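Local coordinates for hypothetical protein TM1553 (Thermotoga maritima, PDB 1VRM), which probably acts as an ApbE-family flavin transferase, attaching FMN covalently from FAD to target proteins, at residues Tyr86-Lys90 and Phe145-Arg151. Sequence-based numbering, arbitrary orientation.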
ATOM      1  N   TYR A  86      -8.134 -10.068  11.746  1.00  6.27           N
ATOM      2  CA  TYR A  86      -8.000 -11.412  11.173  1.00  8.27           C
ATOM      3  C   TYR A  86      -8.142 -11.390   9.654  1.00  7.31           C
ATOM      4  O   TYR A  86      -7.302 -11.930   8.903  1.00  7.76           O
ATOM      5  CB  TYR A  86      -9.006 -12.344  11.821  1.00 10.30           C
ATOM      6  CG  TYR A  86      -8.696 -13.799  11.631  1.00  8.43           C
ATOM      7  CD1 TYR A  86      -7.725 -14.408  12.418  1.00  8.23           C
ATOM      8  CD2 TYR A  86      -9.400 -14.580  10.748  1.00 10.71           C
ATOM      9  CE1 TYR A  86      -7.414 -15.771  12.278  1.00 10.81           C
ATOM     10  CE2 TYR A  86      -9.099 -15.946  10.601  1.00 14.34           C
ATOM     11  CZ  TYR A  86      -8.123 -16.528  11.396  1.00 13.66           C
ATOM     12  OH  TYR A  86      -7.800 -17.881  11.302  1.00 13.01           O
ATOM     13  N   SER A  87      -9.171 -10.688   9.196  1.00  8.46           N
ATOM     14  CA  SER A  87      -9.469 -10.635   7.784  1.00  7.83           C
ATOM     15  C   SER A  87      -8.361  -9.880   7.023  1.00  5.89           C
ATOM     16  O   SER A  87      -7.940 -10.294   5.941  1.00  8.41           O
ATOM     17  CB  SER A  87     -10.805  -9.948   7.560  0.34  9.11           C
ATOM     18  OG  SER A  87     -10.689  -8.562   7.783  0.34 10.96           O
ATOM     19  N   LEU A  88      -7.840  -8.803   7.594  1.00  5.81           N
ATOM     20  CA  LEU A  88      -6.772  -8.062   6.897  1.00  7.30           C
ATOM     21  C   LEU A  88      -5.471  -8.846   6.794  1.00  7.17           C
ATOM     22  O   LEU A  88      -4.826  -8.882   5.763  1.00  6.86           O
ATOM     23  CB  LEU A  88      -6.540  -6.690   7.558  1.00  8.61           C
ATOM     24  CG  LEU A  88      -5.501  -5.802   6.915  1.00 11.48           C
ATOM     25  CD1 LEU A  88      -5.763  -5.564   5.442  1.00 11.33           C
ATOM     26  CD2 LEU A  88      -5.521  -4.507   7.705  1.00 10.11           C
ATOM     27  N   ILE A  89      -5.089  -9.467   7.888  1.00  5.75           N
ATOM     28  CA  ILE A  89      -3.891 -10.317   7.842  1.00  7.30           C
ATOM     29  C   ILE A  89      -4.056 -11.469   6.869  1.00  8.16           C
ATOM     30  O   ILE A  89      -3.169 -11.706   6.043  1.00  7.39           O
ATOM     31  CB  ILE A  89      -3.483 -10.773   9.260  1.00  6.69           C
ATOM     32  CG1 ILE A  89      -3.129  -9.529  10.071  1.00  8.01           C
ATOM     33  CG2 ILE A  89      -2.319 -11.754   9.255  1.00  9.25           C
ATOM     34  CD1 ILE A  89      -2.807  -9.783  11.545  1.00 11.29           C
ATOM     35  N   LYS A  90      -5.215 -12.128   6.894  1.00  7.39           N
ATOM     36  CA  LYS A  90      -5.506 -13.200   5.900  1.00 10.23           C
ATOM     37  C   LYS A  90      -5.381 -12.684   4.475  1.00  8.73           C
ATOM     38  O   LYS A  90      -4.767 -13.324   3.618  1.00  9.53           O
ATOM     39  CB  LYS A  90      -6.918 -13.764   6.091  0.50 11.51           C
ATOM     40  CG  LYS A  90      -7.013 -15.268   5.886  0.50 18.33           C
ATOM     41  CD  LYS A  90      -6.635 -16.028   7.129  0.50 16.21           C
ATOM     42  CE  LYS A  90      -7.297 -17.390   7.214  0.50 20.52           C
ATOM     43  NZ  LYS A  90      -8.736 -17.370   7.616  0.50 14.47           N
ATOM     44  N   PHE A 145      -2.800 -19.525  11.126  1.00  7.77           N
ATOM     45  CA  PHE A 145      -4.163 -19.099  11.407  1.00  8.89           C
ATOM     46  C   PHE A 145      -4.956 -20.200  12.069  1.00 12.03           C
ATOM     47  O   PHE A 145      -4.839 -21.355  11.682  1.00 11.77           O
ATOM     48  CB  PHE A 145      -4.842 -18.728  10.094  1.00  9.75           C
ATOM     49  CG  PHE A 145      -4.211 -17.560   9.414  1.00  8.81           C
ATOM     50  CD1 PHE A 145      -4.535 -16.298   9.809  1.00 10.60           C
ATOM     51  CD2 PHE A 145      -3.290 -17.722   8.400  1.00 10.91           C
ATOM     52  CE1 PHE A 145      -3.946 -15.181   9.204  1.00 12.94           C
ATOM     53  CE2 PHE A 145      -2.697 -16.618   7.765  1.00 13.07           C
ATOM     54  CZ  PHE A 145      -3.008 -15.351   8.195  1.00 10.13           C
ATOM     55  N   ASP A 146      -5.773 -19.801  13.040  1.00  6.02           N
ATOM     56  CA  ASP A 146      -6.767 -20.644  13.692  1.00  7.72           C
ATOM     57  C   ASP A 146      -8.146 -20.018  13.410  1.00  9.27           C
ATOM     58  O   ASP A 146      -8.622 -19.174  14.175  1.00  9.55           O
ATOM     59  CB  ASP A 146      -6.440 -20.695  15.173  1.00 10.29           C
ATOM     60  CG  ASP A 146      -7.466 -21.453  16.003  1.00 11.77           C
ATOM     61  OD1 ASP A 146      -8.452 -21.972  15.436  1.00 13.20           O
ATOM     62  OD2 ASP A 146      -7.237 -21.517  17.236  1.00 10.64           O
ATOM     63  N   ASP A 147      -8.798 -20.478  12.339  1.00 14.55           N
ATOM     64  CA  ASP A 147     -10.142 -19.982  12.010  1.00 18.79           C
ATOM     65  C   ASP A 147     -11.199 -20.324  13.072  1.00 21.65           C
ATOM     66  O   ASP A 147     -12.081 -19.517  13.320  1.00 27.81           O
ATOM     67  CB  ASP A 147     -10.649 -20.517  10.661  1.00 20.86           C
ATOM     68  CG  ASP A 147      -9.773 -20.129   9.486  1.00 24.74           C
ATOM     69  OD1 ASP A 147      -9.059 -19.099   9.524  1.00 20.16           O
ATOM     70  OD2 ASP A 147      -9.798 -20.896   8.493  1.00 32.43           O
ATOM     71  N   LYS A 148     -11.092 -21.490  13.712  1.00 23.70           N
ATOM     72  CA  LYS A 148     -12.041 -21.909  14.781  1.00 25.20           C
ATOM     73  C   LYS A 148     -12.147 -20.818  15.864  1.00 25.08           C
ATOM     74  O   LYS A 148     -13.228 -20.326  16.178  1.00 26.20           O
ATOM     75  CB  LYS A 148     -11.560 -23.220  15.414  1.00 26.28           C
ATOM     76  CG  LYS A 148     -12.547 -23.933  16.356  1.00 28.47           C
ATOM     77  CD  LYS A 148     -11.809 -24.775  17.397  1.00 31.64           C
ATOM     78  N   ASN A 149     -10.999 -20.403  16.401  1.00 19.21           N
ATOM     79  CA  ASN A 149     -10.968 -19.454  17.502  1.00 20.19           C
ATOM     80  C   ASN A 149     -10.518 -18.037  17.144  1.00 15.71           C
ATOM     81  O   ASN A 149     -10.375 -17.203  18.051  1.00 17.09           O
ATOM     82  CB  ASN A 149     -10.053 -20.021  18.593  1.00 19.45           C
ATOM     83  CG  ASN A 149     -10.437 -21.445  18.975  1.00 29.66           C
ATOM     84  OD1 ASN A 149     -11.502 -21.657  19.546  1.00 24.68           O
ATOM     85  ND2 ASN A 149      -9.608 -22.423  18.613  1.00 18.75           N
HETATM   86  N   MSE A 150     -10.224 -17.801  15.863  1.00 13.61           N
HETATM   87  CA  MSE A 150      -9.732 -16.523  15.376  1.00 16.58           C
HETATM   88  C   MSE A 150      -8.473 -16.080  16.112  1.00 12.44           C
HETATM   89  O   MSE A 150      -8.419 -15.015  16.776  1.00 12.95           O
HETATM   90  CB  MSE A 150     -10.804 -15.474  15.508  1.00 18.38           C
HETATM   91  CG  MSE A 150     -10.542 -14.257  14.725  1.00 22.84           C
HETATM   92 SE   MSE A 150     -12.310 -13.488  14.284  1.00 45.62          SE
HETATM   93  CE  MSE A 150     -12.589 -14.337  12.496  1.00 40.65           C
ATOM     94  N   ARG A 151      -7.459 -16.916  15.982  1.00  8.75           N
ATOM     95  CA  ARG A 151      -6.156 -16.647  16.545  1.00  6.36           C
ATOM     96  C   ARG A 151      -5.129 -16.689  15.439  1.00  6.93           C
ATOM     97  O   ARG A 151      -5.298 -17.406  14.449  1.00  5.99           O
ATOM     98  CB  ARG A 151      -5.786 -17.652  17.642  1.00  7.11           C
ATOM     99  CG  ARG A 151      -6.765 -17.741  18.810  1.00  7.07           C
ATOM    100  CD  ARG A 151      -6.278 -18.644  19.941  1.00  8.60           C
ATOM    101  NE  ARG A 151      -6.271 -20.001  19.477  1.00  7.50           N
ATOM    102  CZ  ARG A 151      -6.001 -21.070  20.229  1.00  8.64           C
ATOM    103  NH1 ARG A 151      -5.649 -20.926  21.499  1.00 12.83           N
ATOM    104  NH2 ARG A 151      -6.102 -22.268  19.683  1.00 11.37           N
TER
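Y86 reaches from the helix into the hairpin, donating from OH to D147 OD1 in a very short hydrogen bond of 2.5 Å; ring and carboxylate planes stand nearly perpendicular (83°). D147 OD1 also receives K90 NZ at 2.6 Å, on its syn side but tilted out of the carboxylate plane, making a salt bridge in one of the two modelled K90 conformers. In that conformer the lysine chain is bent and K90 CD lies over the centre of the F145 ring, 3.5 Å from its centroid, a CH-pi contact. F145 turns its edge to one face of Y86 in an offset edge-to-face pair (planes at 89°), while I89 CG2 meets F145 CE1 at 3.8 Å. From the opposite side of the Y86 ring, selenomethionine M150 packs CG 3.6 Å from Y86 CG, its selenium lying obliquely. With CG anti to the backbone N (chi1 -162°), the Y86 ring is directed between these two residues. A phenylalanine in its place would probably leave D147 OD1 with K90 as its sole partner across this contact. Further out, D146 secures the turn: OD1 accepts N149 N at 3.1 Å, an Asx motif, and OD2 gathers N149 ND2 plus R151 NE and NH2. M150 and R151 both face D146, M150 with positive phi, forming a G1 beta bulge in the hairpin of strands 143-146 and 151-154, packed against helix 83-98.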